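Local coordinates for protein beta subunit of photoactivated adenylyl cyclase (Beggiatoa sp. PS, PDB 5M27) that senses blue light through a flavin-binding BLUF domain and probably converts ATP to cyclic AMP in its class III cyclase domain, at residues K6-I11 with I77-T82; L44-L49 with N100-S105; Q150-I155 with V256-M261; F158-A163 with I202-M207. All coordinates share one frame; numbering follows the deposited sequence.

Contact 1 of 4, residues K6-I11 with I77-T82. With FMN (flavin mononucleotide), chain H.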
loop_
_atom_site.group_PDB
_atom_site.type_symbol
_atom_site.label_atom_id
_atom_site.label_comp_id
_atom_site.label_asym_id
_atom_site.label_seq_id
_atom_site.Cartn_x
_atom_site.Cartn_y
_atom_site.Cartn_z
ATOM N N LYS B 6 15.932 -26.917 -1.587
ATOM C CA LYS B 6 15.049 -25.790 -1.852
ATOM C C LYS B 6 15.476 -25.100 -3.145
ATOM O O LYS B 6 16.604 -25.266 -3.617
ATOM C CB LYS B 6 15.051 -24.790 -0.683
ATOM C CG LYS B 6 16.375 -24.073 -0.492
ATOM C CD LYS B 6 16.467 -23.351 0.847
ATOM C CE LYS B 6 15.360 -22.342 1.029
ATOM N NZ LYS B 6 15.661 -21.372 2.129
ATOM N N ARG B 7 14.555 -24.320 -3.721
ATOM C CA ARG B 7 14.826 -23.545 -4.929
ATOM C C ARG B 7 14.423 -22.089 -4.714
ATOM O O ARG B 7 13.312 -21.808 -4.249
ATOM C CB ARG B 7 14.097 -24.127 -6.146
ATOM C CG ARG B 7 14.200 -23.253 -7.396
ATOM C CD ARG B 7 13.734 -23.971 -8.650
ATOM N NE ARG B 7 12.416 -24.556 -8.471
ATOM C CZ ARG B 7 12.163 -25.861 -8.432
ATOM N NH1 ARG B 7 13.146 -26.747 -8.614
ATOM N NH2 ARG B 7 10.918 -26.275 -8.242
ATOM N N LEU B 8 15.320 -21.171 -5.064
ATOM C CA LEU B 8 15.098 -19.738 -4.887
ATOM C C LEU B 8 15.104 -19.026 -6.235
ATOM O O LEU B 8 15.896 -19.365 -7.123
ATOM C CB LEU B 8 16.181 -19.128 -3.987
ATOM C CG LEU B 8 16.019 -19.130 -2.470
ATOM C CD1 LEU B 8 15.486 -20.448 -1.985
ATOM C CD2 LEU B 8 17.377 -18.846 -1.829
ATOM N N VAL B 9 14.223 -18.039 -6.397
ATOM C CA VAL B 9 14.282 -17.139 -7.548
ATOM C C VAL B 9 14.274 -15.698 -7.042
ATOM O O VAL B 9 13.481 -15.341 -6.159
ATOM C CB VAL B 9 13.137 -17.384 -8.555
ATOM C CG1 VAL B 9 11.796 -17.264 -7.885
ATOM C CG2 VAL B 9 13.210 -16.393 -9.698
ATOM N N TYR B 10 15.163 -14.874 -7.593
ATOM C CA TYR B 10 15.224 -13.477 -7.204
ATOM C C TYR B 10 15.496 -12.632 -8.435
ATOM O O TYR B 10 15.981 -13.127 -9.461
ATOM C CB TYR B 10 16.290 -13.232 -6.123
ATOM C CG TYR B 10 17.720 -13.224 -6.615
ATOM C CD1 TYR B 10 18.307 -12.067 -7.131
ATOM C CD2 TYR B 10 18.494 -14.377 -6.557
ATOM C CE1 TYR B 10 19.644 -12.073 -7.582
ATOM C CE2 TYR B 10 19.799 -14.385 -6.990
ATOM C CZ TYR B 10 20.376 -13.241 -7.498
ATOM O OH TYR B 10 21.693 -13.298 -7.950
ATOM N N ILE B 11 15.160 -11.347 -8.332
ATOM C CA ILE B 11 15.568 -10.379 -9.340
ATOM C C ILE B 11 16.392 -9.296 -8.662
ATOM O O ILE B 11 16.292 -9.070 -7.452
ATOM C CB ILE B 11 14.370 -9.765 -10.099
ATOM C CG1 ILE B 11 13.432 -9.020 -9.137
ATOM C CG2 ILE B 11 13.623 -10.876 -10.844
ATOM C CD1 ILE B 11 12.225 -8.387 -9.826
ATOM N N ILE B 77 17.719 -6.110 -4.473
ATOM C CA ILE B 77 17.480 -7.537 -4.669
ATOM C C ILE B 77 16.160 -7.923 -4.024
ATOM O O ILE B 77 15.893 -7.570 -2.872
ATOM C CB ILE B 77 18.625 -8.371 -4.076
ATOM C CG1 ILE B 77 19.885 -8.247 -4.919
ATOM C CG2 ILE B 77 18.201 -9.836 -3.920
ATOM C CD1 ILE B 77 20.774 -7.098 -4.510
ATOM N N LEU B 78 15.344 -8.686 -4.750
ATOM C CA LEU B 78 14.082 -9.192 -4.226
ATOM C C LEU B 78 13.970 -10.668 -4.573
ATOM O O LEU B 78 13.847 -11.022 -5.749
ATOM C CB LEU B 78 12.897 -8.415 -4.788
ATOM C CG LEU B 78 11.514 -8.962 -4.435
ATOM C CD1 LEU B 78 11.292 -9.011 -2.934
ATOM C CD2 LEU B 78 10.434 -8.101 -5.096
ATOM N N CYS B 79 13.991 -11.518 -3.548
ATOM C CA CYS B 79 13.693 -12.935 -3.715
ATOM C C CYS B 79 12.186 -13.086 -3.866
ATOM O O CYS B 79 11.429 -12.817 -2.927
ATOM C CB CYS B 79 14.221 -13.743 -2.533
ATOM S SG CYS B 79 14.060 -15.524 -2.727
ATOM N N LEU B 80 11.749 -13.504 -5.058
ATOM C CA LEU B 80 10.327 -13.534 -5.375
ATOM C C LEU B 80 9.642 -14.785 -4.858
ATOM O O LEU B 80 8.447 -14.748 -4.545
ATOM C CB LEU B 80 10.125 -13.476 -6.884
ATOM C CG LEU B 80 10.513 -12.194 -7.591
ATOM C CD1 LEU B 80 10.350 -12.393 -9.078
ATOM C CD2 LEU B 80 9.622 -11.088 -7.085
ATOM N N LYS B 81 10.362 -15.899 -4.800
ATOM C CA LYS B 81 9.725 -17.176 -4.531
ATOM C C LYS B 81 10.737 -18.140 -3.937
ATOM O O LYS B 81 11.905 -18.172 -4.347
ATOM C CB LYS B 81 9.120 -17.778 -5.807
ATOM C CG LYS B 81 8.209 -18.977 -5.573
ATOM C CD LYS B 81 7.730 -19.550 -6.909
ATOM C CE LYS B 81 6.543 -20.488 -6.725
ATOM N NZ LYS B 81 6.894 -21.740 -6.021
ATOM N N THR B 82 10.259 -18.943 -2.993
ATOM C CA THR B 82 11.043 -19.990 -2.366
ATOM C C THR B 82 10.201 -21.257 -2.333
ATOM O O THR B 82 9.039 -21.217 -1.919
ATOM C CB THR B 82 11.453 -19.588 -0.950
ATOM O OG1 THR B 82 12.098 -18.307 -0.986
ATOM C CG2 THR B 82 12.389 -20.619 -0.364
HETATM N N1 FMN H . 28.479 -16.979 -6.765
HETATM C C2 FMN H . 28.306 -18.349 -6.720
HETATM O O2 FMN H . 29.136 -19.076 -6.168
HETATM N N3 FMN H . 27.187 -18.920 -7.284
HETATM C C4 FMN H . 26.247 -18.127 -7.899
HETATM O O4 FMN H . 25.271 -18.675 -8.394
HETATM C C4A FMN H . 26.414 -16.743 -7.947
HETATM N N5 FMN H . 25.465 -15.950 -8.563
HETATM C C5A FMN H . 25.628 -14.580 -8.621
HETATM C C6 FMN H . 24.672 -13.780 -9.249
HETATM C C7 FMN H . 24.837 -12.396 -9.307
HETATM C C7M FMN H . 23.810 -11.532 -9.978
HETATM C C8 FMN H . 25.961 -11.816 -8.730
HETATM C C8M FMN H . 26.148 -10.328 -8.775
HETATM C C9 FMN H . 26.914 -12.618 -8.104
HETATM C C9A FMN H . 26.757 -14.002 -8.048
HETATM N N10 FMN H . 27.714 -14.785 -7.422
HETATM C C10 FMN H . 27.544 -16.163 -7.374
HETATM C "C1'" FMN H . 28.922 -14.098 -6.829
HETATM C "C2'" FMN H . 29.139 -14.325 -5.330
HETATM O "O2'" FMN H . 28.186 -13.568 -4.617
HETATM C "C3'" FMN H . 30.552 -13.927 -4.869
HETATM O "O3'" FMN H . 30.951 -12.727 -5.496
HETATM C "C4'" FMN H . 31.622 -14.978 -5.154
HETATM O "O4'" FMN H . 31.125 -15.978 -6.001
HETATM C "C5'" FMN H . 32.051 -15.691 -3.890
HETATM O "O5'" FMN H . 33.314 -15.280 -3.437
HETATM P P FMN H . 34.104 -16.276 -2.450
HETATM O O1P FMN H . 34.766 -17.324 -3.324
HETATM O O2P FMN H . 33.155 -16.979 -1.499
HETATM O O3P FMN H . 35.116 -15.475 -1.664
#
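V9 and K81 pair across two antiparallel strands of the BLUF-domain sheet, strand 5-14 beside strand 77-83, and a classic beta bulge interrupts their ladder. Beyond it I11 and L78 exchange backbone bonds in both directions. At V9 the carbonyl faces two successive residues: L80 N binds V9 O at 2.8 Å, while the bond from K81 N is long and weak. V9 N returns a bond to K81 O. On the face of V9 and I11, the V9 CG1 methyl is pressed against K81 CB at 3.4 Å, tighter than usual, and T118 and I119 of the second subunit pack over this face. The other face carries L8, Y10, C79 and T82. L8 CD1 lies alongside T82 CG2 at 3.5 Å, and the I77 CG2 methyl approaches Y10 CD1. With CG between its backbone N and carbonyl carbon (chi1 76°), Y10 sends its ring off the sheet toward the flavin, where Y10 OH comes to 3.3 Å from FMN C6. The same hydroxyl is hydrogen-bonded to Q52, which also binds the flavin. A tyrosine and a glutamine meeting beside the isoalloxazine ring are the hallmark of the BLUF photoreceptor site.

Contact 2 of 4, residues L44-L49 with N100-S105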
loop_
_atom_site.group_PDB
_atom_site.type_symbol
_atom_site.label_atom_id
_atom_site.label_comp_id
_atom_site.label_asym_id
_atom_site.label_seq_id
_atom_site.Cartn_x
_atom_site.Cartn_y
_atom_site.Cartn_z
ATOM N N LEU B 44 19.946 -15.105 -15.816
ATOM C CA LEU B 44 19.637 -14.357 -17.027
ATOM C C LEU B 44 19.897 -12.885 -16.771
ATOM O O LEU B 44 19.873 -12.424 -15.624
ATOM C CB LEU B 44 18.176 -14.513 -17.474
ATOM C CG LEU B 44 17.414 -15.833 -17.593
ATOM C CD1 LEU B 44 16.284 -15.706 -18.610
ATOM C CD2 LEU B 44 18.317 -16.891 -18.040
ATOM N N TYR B 45 20.118 -12.129 -17.841
ATOM C CA TYR B 45 20.047 -10.684 -17.684
ATOM C C TYR B 45 19.419 -10.038 -18.910
ATOM O O TYR B 45 19.488 -10.551 -20.031
ATOM C CB TYR B 45 21.414 -10.044 -17.335
ATOM C CG TYR B 45 22.606 -10.309 -18.227
ATOM C CD1 TYR B 45 23.280 -11.531 -18.191
ATOM C CD2 TYR B 45 23.122 -9.296 -19.040
ATOM C CE1 TYR B 45 24.397 -11.754 -18.979
ATOM C CE2 TYR B 45 24.242 -9.511 -19.831
ATOM C CZ TYR B 45 24.876 -10.742 -19.798
ATOM O OH TYR B 45 25.991 -10.964 -20.593
ATOM N N LEU B 46 18.755 -8.913 -18.660
ATOM C CA LEU B 46 17.911 -8.265 -19.652
ATOM C C LEU B 46 17.661 -6.821 -19.245
ATOM O O LEU B 46 17.106 -6.560 -18.171
ATOM C CB LEU B 46 16.587 -9.025 -19.812
ATOM C CG LEU B 46 15.540 -8.450 -20.773
ATOM C CD1 LEU B 46 16.111 -8.272 -22.185
ATOM C CD2 LEU B 46 14.308 -9.336 -20.800
ATOM N N GLN B 47 18.092 -5.888 -20.092
ATOM C CA GLN B 47 17.866 -4.455 -19.894
ATOM C C GLN B 47 18.184 -4.028 -18.466
ATOM O O GLN B 47 17.381 -3.383 -17.796
ATOM C CB GLN B 47 16.434 -4.071 -20.260
ATOM C CG GLN B 47 16.274 -3.746 -21.722
ATOM C CD GLN B 47 14.829 -3.745 -22.154
ATOM O OE1 GLN B 47 14.027 -2.938 -21.673
ATOM N NE2 GLN B 47 14.477 -4.663 -23.053
ATOM N N GLY B 48 19.362 -4.422 -17.993
ATOM C CA GLY B 48 19.852 -3.921 -16.724
ATOM C C GLY B 48 19.284 -4.573 -15.484
ATOM O O GLY B 48 19.429 -4.015 -14.391
ATOM N N LEU B 49 18.653 -5.740 -15.617
ATOM C CA LEU B 49 18.190 -6.536 -14.487
ATOM C C LEU B 49 18.799 -7.934 -14.529
ATOM O O LEU B 49 19.009 -8.503 -15.603
ATOM C CB LEU B 49 16.665 -6.650 -14.480
ATOM C CG LEU B 49 15.864 -5.357 -14.333
ATOM C CD1 LEU B 49 14.386 -5.671 -14.318
ATOM C CD2 LEU B 49 16.270 -4.584 -13.082
ATOM N N ASN B 100 22.437 -14.275 -21.727
ATOM C CA ASN B 100 22.322 -12.852 -22.019
ATOM C C ASN B 100 21.127 -12.672 -22.946
ATOM O O ASN B 100 21.240 -12.846 -24.165
ATOM C CB ASN B 100 23.606 -12.326 -22.637
ATOM C CG ASN B 100 23.621 -10.831 -22.736
ATOM O OD1 ASN B 100 22.597 -10.167 -22.517
ATOM N ND2 ASN B 100 24.791 -10.275 -23.036
ATOM N N LEU B 101 19.974 -12.319 -22.371
ATOM C CA LEU B 101 18.771 -12.172 -23.184
ATOM C C LEU B 101 18.815 -10.945 -24.080
ATOM O O LEU B 101 18.100 -10.908 -25.087
ATOM C CB LEU B 101 17.519 -12.115 -22.312
ATOM C CG LEU B 101 16.911 -13.466 -21.955
ATOM C CD1 LEU B 101 15.661 -13.223 -21.132
ATOM C CD2 LEU B 101 16.593 -14.296 -23.213
ATOM N N ASN B 102 19.627 -9.946 -23.740
ATOM C CA ASN B 102 19.848 -8.845 -24.669
ATOM C C ASN B 102 20.402 -9.343 -25.998
ATOM O O ASN B 102 20.171 -8.716 -27.037
ATOM C CB ASN B 102 20.809 -7.823 -24.066
ATOM C CG ASN B 102 20.373 -7.334 -22.704
ATOM O OD1 ASN B 102 19.348 -6.673 -22.563
ATOM N ND2 ASN B 102 21.162 -7.650 -21.691
ATOM N N GLU B 103 21.126 -10.465 -25.988
ATOM C CA GLU B 103 21.776 -10.971 -27.193
ATOM C C GLU B 103 20.836 -11.750 -28.097
ATOM O O GLU B 103 21.100 -11.848 -29.301
ATOM C CB GLU B 103 22.962 -11.874 -26.831
ATOM C CG GLU B 103 24.031 -11.219 -25.978
ATOM C CD GLU B 103 25.024 -10.389 -26.773
ATOM O OE1 GLU B 103 24.594 -9.561 -27.600
ATOM O OE2 GLU B 103 26.239 -10.563 -26.553
ATOM N N ASN B 104 19.758 -12.313 -27.551
ATOM C CA ASN B 104 18.868 -13.168 -28.328
ATOM C C ASN B 104 17.931 -12.302 -29.159
ATOM O O ASN B 104 17.069 -11.603 -28.616
ATOM C CB ASN B 104 18.085 -14.095 -27.409
ATOM C CG ASN B 104 17.247 -15.106 -28.171
ATOM O OD1 ASN B 104 16.734 -14.828 -29.257
ATOM N ND2 ASN B 104 17.108 -16.296 -27.599
ATOM N N SER B 105 18.087 -12.357 -30.481
ATOM C CA SER B 105 17.180 -11.681 -31.397
ATOM C C SER B 105 16.370 -12.671 -32.228
ATOM O O SER B 105 15.798 -12.288 -33.251
ATOM C CB SER B 105 17.951 -10.724 -32.304
ATOM O OG SER B 105 19.038 -11.383 -32.927
HETATM O O HOH W 1 21.618 -5.724 -19.517
#
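Y45 and N100 meet flat side to flat side: the N100 amide is stacked on the Y45 ring with their planes 29° apart. N100 CA sits over the same ring as a CH-pi contact, 4.1 Å from its centroid, and N100 OD1 approaches Y45 CE2 over the face at 3.2 Å. CG of N100, anti to its backbone N (chi1 -170°), carries the amide across the phenol end of the ring. N102 ND2 donates to N100 OD1 in the plane of that carbonyl, which is likely to hold the stacked amide in its rotation. The backbone pairing is parallel, strand 40-46 beside strand 97-100 at the margin of the BLUF sheet, and L101 N binds Y45 O at 3.0 Å where the second strand gives way to a loop. L101 turns its side chain the other way from the tyrosine ring, its CD1 meeting L44 CD1 at 3.6 Å and L46 CD2 more loosely; I112 and L115 of the second subunit pack on this leucine cluster. N102 closes the edge over the type I' turn from L46 to L49: Q47 N reaches a lone pair of N102 OD1 at 2.9 Å, nearly straight at 173°, while a water accepts from both N102 ND2 and G48 N.

Contact 3 of 4, residues Q150-I155 with V256-M261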
loop_
_atom_site.group_PDB
_atom_site.type_symbol
_atom_site.label_atom_id
_atom_site.label_comp_id
_atom_site.label_asym_id
_atom_site.label_seq_id
_atom_site.Cartn_x
_atom_site.Cartn_y
_atom_site.Cartn_z
ATOM N N GLN B 150 -0.467 -11.993 13.367
ATOM C CA GLN B 150 0.039 -12.409 14.661
ATOM C C GLN B 150 -0.176 -11.289 15.668
ATOM O O GLN B 150 -0.034 -10.108 15.338
ATOM C CB GLN B 150 1.518 -12.752 14.565
ATOM C CG GLN B 150 1.818 -14.030 13.811
ATOM C CD GLN B 150 1.622 -15.259 14.668
ATOM O OE1 GLN B 150 1.969 -15.259 15.858
ATOM N NE2 GLN B 150 1.080 -16.329 14.072
ATOM N N LEU B 151 -0.533 -11.661 16.884
ATOM C CA LEU B 151 -0.525 -10.721 17.993
ATOM C C LEU B 151 0.922 -10.489 18.404
ATOM O O LEU B 151 1.620 -11.446 18.751
ATOM C CB LEU B 151 -1.341 -11.289 19.148
ATOM C CG LEU B 151 -1.821 -10.389 20.281
ATOM C CD1 LEU B 151 -0.624 -9.909 21.115
ATOM C CD2 LEU B 151 -2.662 -9.256 19.764
ATOM N N VAL B 152 1.369 -9.235 18.383
ATOM C CA VAL B 152 2.735 -8.897 18.752
ATOM C C VAL B 152 2.708 -7.709 19.698
ATOM O O VAL B 152 1.786 -6.889 19.668
ATOM C CB VAL B 152 3.620 -8.586 17.523
ATOM C CG1 VAL B 152 3.776 -9.842 16.646
ATOM C CG2 VAL B 152 3.016 -7.462 16.710
ATOM N N GLU B 153 3.739 -7.611 20.530
ATOM C CA GLU B 153 3.908 -6.474 21.424
ATOM C C GLU B 153 4.715 -5.392 20.704
ATOM O O GLU B 153 5.844 -5.641 20.262
ATOM C CB GLU B 153 4.590 -6.938 22.710
ATOM C CG GLU B 153 3.790 -7.993 23.458
ATOM C CD GLU B 153 4.622 -8.802 24.434
ATOM O OE1 GLU B 153 5.399 -9.687 24.006
ATOM O OE2 GLU B 153 4.504 -8.541 25.636
ATOM N N LYS B 154 4.139 -4.197 20.566
ATOM C CA LYS B 154 4.780 -3.161 19.767
ATOM C C LYS B 154 4.723 -1.813 20.463
ATOM O O LYS B 154 3.777 -1.481 21.187
ATOM C CB LYS B 154 4.135 -2.998 18.376
ATOM C CG LYS B 154 4.383 -4.106 17.407
ATOM C CD LYS B 154 5.815 -4.096 16.882
ATOM C CE LYS B 154 5.900 -4.875 15.543
ATOM N NZ LYS B 154 7.324 -5.043 15.131
ATOM N N ILE B 155 5.736 -1.022 20.210
ATOM C CA ILE B 155 5.670 0.391 20.534
ATOM C C ILE B 155 5.197 1.085 19.268
ATOM O O ILE B 155 5.787 0.894 18.200
ATOM C CB ILE B 155 7.025 0.927 21.013
ATOM C CG1 ILE B 155 7.286 0.444 22.445
ATOM C CG2 ILE B 155 7.089 2.467 20.897
ATOM C CD1 ILE B 155 8.720 0.581 22.900
ATOM N N VAL B 256 -0.796 -5.563 19.586
ATOM C CA VAL B 256 -1.450 -5.250 18.324
ATOM C C VAL B 256 -1.398 -6.474 17.436
ATOM O O VAL B 256 -0.461 -7.276 17.496
ATOM C CB VAL B 256 -0.826 -4.053 17.583
ATOM C CG1 VAL B 256 -0.941 -2.785 18.421
ATOM C CG2 VAL B 256 0.635 -4.371 17.173
ATOM N N ILE B 257 -2.412 -6.603 16.603
ATOM C CA ILE B 257 -2.453 -7.637 15.585
ATOM C C ILE B 257 -1.813 -7.089 14.327
ATOM O O ILE B 257 -2.287 -6.098 13.761
ATOM C CB ILE B 257 -3.887 -8.091 15.313
ATOM C CG1 ILE B 257 -4.553 -8.534 16.620
ATOM C CG2 ILE B 257 -3.908 -9.166 14.237
ATOM C CD1 ILE B 257 -6.060 -8.672 16.449
ATOM N N GLU B 258 -0.763 -7.750 13.869
ATOM C CA GLU B 258 0.008 -7.303 12.727
ATOM C C GLU B 258 -0.198 -8.291 11.593
ATOM O O GLU B 258 0.036 -9.488 11.766
ATOM C CB GLU B 258 1.484 -7.177 13.103
ATOM C CG GLU B 258 2.425 -7.044 11.938
ATOM C CD GLU B 258 3.796 -6.558 12.395
ATOM O OE1 GLU B 258 4.458 -7.271 13.178
ATOM O OE2 GLU B 258 4.188 -5.438 11.994
ATOM N N GLY B 259 -0.644 -7.806 10.443
ATOM C CA GLY B 259 -0.676 -8.694 9.300
ATOM C C GLY B 259 -1.351 -8.081 8.090
ATOM O O GLY B 259 -1.675 -6.886 8.053
ATOM N N ASN B 260 -1.516 -8.948 7.082
ATOM C CA ASN B 260 -2.187 -8.612 5.839
ATOM C C ASN B 260 -3.689 -8.769 6.009
ATOM O O ASN B 260 -4.175 -9.807 6.476
ATOM C CB ASN B 260 -1.689 -9.504 4.704
ATOM C CG ASN B 260 -0.204 -9.432 4.536
ATOM O OD1 ASN B 260 0.538 -10.191 5.151
ATOM N ND2 ASN B 260 0.246 -8.487 3.751
ATOM N N MET B 261 -4.417 -7.729 5.644
ATOM C CA MET B 261 -5.858 -7.692 5.770
ATOM C C MET B 261 -6.460 -7.229 4.456
ATOM O O MET B 261 -5.831 -6.505 3.683
ATOM C CB MET B 261 -6.287 -6.737 6.887
ATOM C CG MET B 261 -5.561 -6.944 8.180
ATOM S SD MET B 261 -6.066 -8.503 8.889
ATOM C CE MET B 261 -7.808 -8.236 9.142
#
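Q150 and E258 form a hydrogen-bonded antiparallel pair, L151 and I257 a non-hydrogen-bonded one, and V152 and V256 again a hydrogen-bonded one. The short strand axes run at 125° to each other and approach to 4.6 Å, so the ribbons are strongly twisted. The two bonds between V152 and V256 are nearly straight, with V152 N to V256 O at 2.8 Å. Q150 and E258 likewise exchange two bonds. This pairing joins strands 150-161 and 247-258 in the central sheet of the cyclase catalytic domain, and the chain turns a corner at G259. On one face L151 CD2 touches I257 CG1 at 3.7 Å, the two side chains crossing at about a right angle; V173 and V176 of the second subunit pack against them. The opposite face carries V152, V256, E258 and, further along, K154. K154 CG rests on V256 CG2 at 3.8 Å, and a bend at chi2 (-73°) turns the chain so that CE passes E258 OE1 at 3.7 Å. K154 NZ stays 4.1 Å from E258 OE1, beyond a salt bridge, and has a weak, long ion pair with E197. An alanine in place of K154 would strip the chain beyond CB, which would probably leave the V256 methyl less covered and take the nearby positive charge away from E258. V152 CG2 lies beside the glutamate, 3.8 Å from its OE1.

Contact 4 of 4, residues F158-A163 with I202-M207. With CA (calcium ion), chain L.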
loop_
_atom_site.group_PDB
_atom_site.type_symbol
_atom_site.label_atom_id
_atom_site.label_comp_id
_atom_site.label_asym_id
_atom_site.label_seq_id
_atom_site.Cartn_x
_atom_site.Cartn_y
_atom_site.Cartn_z
ATOM N N PHE B 158 3.744 7.812 16.469
ATOM C CA PHE B 158 2.987 8.738 15.631
ATOM C C PHE B 158 3.618 10.121 15.712
ATOM O O PHE B 158 3.871 10.626 16.812
ATOM C CB PHE B 158 1.524 8.842 16.066
ATOM C CG PHE B 158 0.594 8.034 15.236
ATOM C CD1 PHE B 158 0.290 8.425 13.964
ATOM C CD2 PHE B 158 0.012 6.878 15.742
ATOM C CE1 PHE B 158 -0.561 7.676 13.181
ATOM C CE2 PHE B 158 -0.857 6.126 14.968
ATOM C CZ PHE B 158 -1.140 6.534 13.685
ATOM N N SER B 159 3.836 10.746 14.559
ATOM C CA SER B 159 4.300 12.128 14.505
ATOM C C SER B 159 3.589 12.851 13.373
ATOM O O SER B 159 3.167 12.230 12.386
ATOM C CB SER B 159 5.831 12.237 14.311
ATOM O OG SER B 159 6.250 11.901 12.997
ATOM N N ASP B 160 3.438 14.168 13.517
ATOM C CA ASP B 160 2.903 14.936 12.401
ATOM C C ASP B 160 3.355 16.386 12.517
ATOM O O ASP B 160 3.920 16.816 13.525
ATOM C CB ASP B 160 1.371 14.804 12.299
ATOM C CG ASP B 160 0.618 15.835 13.106
ATOM O OD1 ASP B 160 1.087 16.199 14.190
ATOM O OD2 ASP B 160 -0.474 16.269 12.672
ATOM N N ILE B 161 3.080 17.135 11.464
ATOM C CA ILE B 161 3.618 18.481 11.314
ATOM C C ILE B 161 2.729 19.458 12.074
ATOM O O ILE B 161 1.502 19.397 11.969
ATOM C CB ILE B 161 3.717 18.839 9.826
ATOM C CG1 ILE B 161 4.708 17.876 9.144
ATOM C CG2 ILE B 161 4.119 20.306 9.638
ATOM C CD1 ILE B 161 4.796 18.049 7.620
ATOM N N LEU B 162 3.350 20.343 12.853
ATOM C CA LEU B 162 2.620 21.381 13.570
ATOM C C LEU B 162 2.000 22.383 12.598
ATOM O O LEU B 162 2.672 22.864 11.681
ATOM C CB LEU B 162 3.555 22.131 14.510
ATOM C CG LEU B 162 2.874 23.260 15.286
ATOM C CD1 LEU B 162 1.925 22.653 16.318
ATOM C CD2 LEU B 162 3.901 24.224 15.912
ATOM N N ALA B 163 0.723 22.699 12.822
ATOM C CA ALA B 163 0.001 23.746 12.089
ATOM C C ALA B 163 -0.016 23.444 10.597
ATOM O O ALA B 163 0.089 24.339 9.749
ATOM C CB ALA B 163 0.598 25.134 12.367
ATOM N N ILE B 202 -0.114 8.892 6.690
ATOM C CA ILE B 202 -1.537 9.217 6.650
ATOM C C ILE B 202 -1.631 10.734 6.663
ATOM O O ILE B 202 -1.463 11.361 7.713
ATOM C CB ILE B 202 -2.315 8.602 7.815
ATOM C CG1 ILE B 202 -1.955 7.120 7.953
ATOM C CG2 ILE B 202 -3.823 8.797 7.587
ATOM C CD1 ILE B 202 -1.917 6.642 9.370
ATOM N N GLY B 203 -1.917 11.322 5.505
ATOM C CA GLY B 203 -1.848 12.764 5.403
ATOM C C GLY B 203 -0.438 13.174 5.743
ATOM O O GLY B 203 0.536 12.584 5.263
ATOM N N ASP B 204 -0.312 14.173 6.601
ATOM C CA ASP B 204 1.017 14.564 7.040
ATOM C C ASP B 204 1.555 13.719 8.198
ATOM O O ASP B 204 2.655 14.012 8.682
ATOM C CB ASP B 204 1.016 16.041 7.424
ATOM C CG ASP B 204 0.124 16.332 8.597
ATOM O OD1 ASP B 204 -1.084 16.038 8.514
ATOM O OD2 ASP B 204 0.615 16.897 9.590
ATOM N N CYS B 205 0.839 12.684 8.643
ATOM C CA CYS B 205 1.250 11.908 9.813
ATOM C C CYS B 205 2.127 10.722 9.423
ATOM O O CYS B 205 1.909 10.066 8.398
ATOM C CB CYS B 205 0.034 11.401 10.602
ATOM S SG CYS B 205 -1.079 12.746 11.199
ATOM N N VAL B 206 3.113 10.439 10.264
ATOM C CA VAL B 206 3.996 9.294 10.085
ATOM C C VAL B 206 3.643 8.296 11.187
ATOM O O VAL B 206 3.679 8.638 12.379
ATOM C CB VAL B 206 5.479 9.701 10.141
ATOM C CG1 VAL B 206 6.403 8.486 9.921
ATOM C CG2 VAL B 206 5.790 10.802 9.129
ATOM N N MET B 207 3.252 7.088 10.790
ATOM C CA MET B 207 2.969 5.994 11.716
ATOM C C MET B 207 4.088 4.973 11.601
ATOM O O MET B 207 4.481 4.621 10.493
ATOM C CB MET B 207 1.620 5.339 11.408
ATOM C CG MET B 207 1.205 4.241 12.361
ATOM S SD MET B 207 -0.267 3.337 11.771
ATOM C CE MET B 207 -0.391 2.028 12.979
HETATM CA CA CA L . -0.837 18.451 11.365
HETATM O O HOH W 2 -2.597 17.603 9.580
#
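A calcium site of the cyclase domain closes the end of this antiparallel pairing, where D160 and D204, two acidic residues placed like the metal-binding aspartates of class III cyclases, share one ion. D160 OD2 binds calcium at 2.6 Å, D204 OD2 at 2.8 Å, and I161 O and a water add two more ligands. I161 N also donates to D204 OD2 on its anti side, 3.1 Å away, while R287 pairs with the other oxygen of D160. S159 and V206 exchange both backbone bonds next to the site. Further along, the F158 ring takes M207 CG over one face, CZ to CG being 3.5 Å, with M207 SD oblique to it and I202 CD1 at its edge. Replacing F158 with an alanine would probably open a gap beneath M207 and leave its thioether chain free to shift. The carboxylate oxygens D160 OD2 and D204 OD2 lie 3.3 Å apart, a closeness that the calcium they both bind probably makes tolerable.

In the fold
The four contacts fall into two domains that follow one another along the chain. Contacts 1 and 2 share the BLUF sheet, with centres about 19 Å apart, and their segments alternate in sequence, 6-11, 44-49, 77-82 and 100-105. Contacts 3 and 4 belong to the cyclase sheet, about 21 Å apart between centres. Strand 150-161 serves both, pairing with 247-258 near its start and with 205-211 near its end, so the ends of contact 3 enclose contact 4 in sequence. Contacts 1 and 4 lie on opposite sides of the chain's centre, about 36 Å apart between centres. All four touch the second subunit, consistent with a dimer in which light sensing and catalysis are coupled.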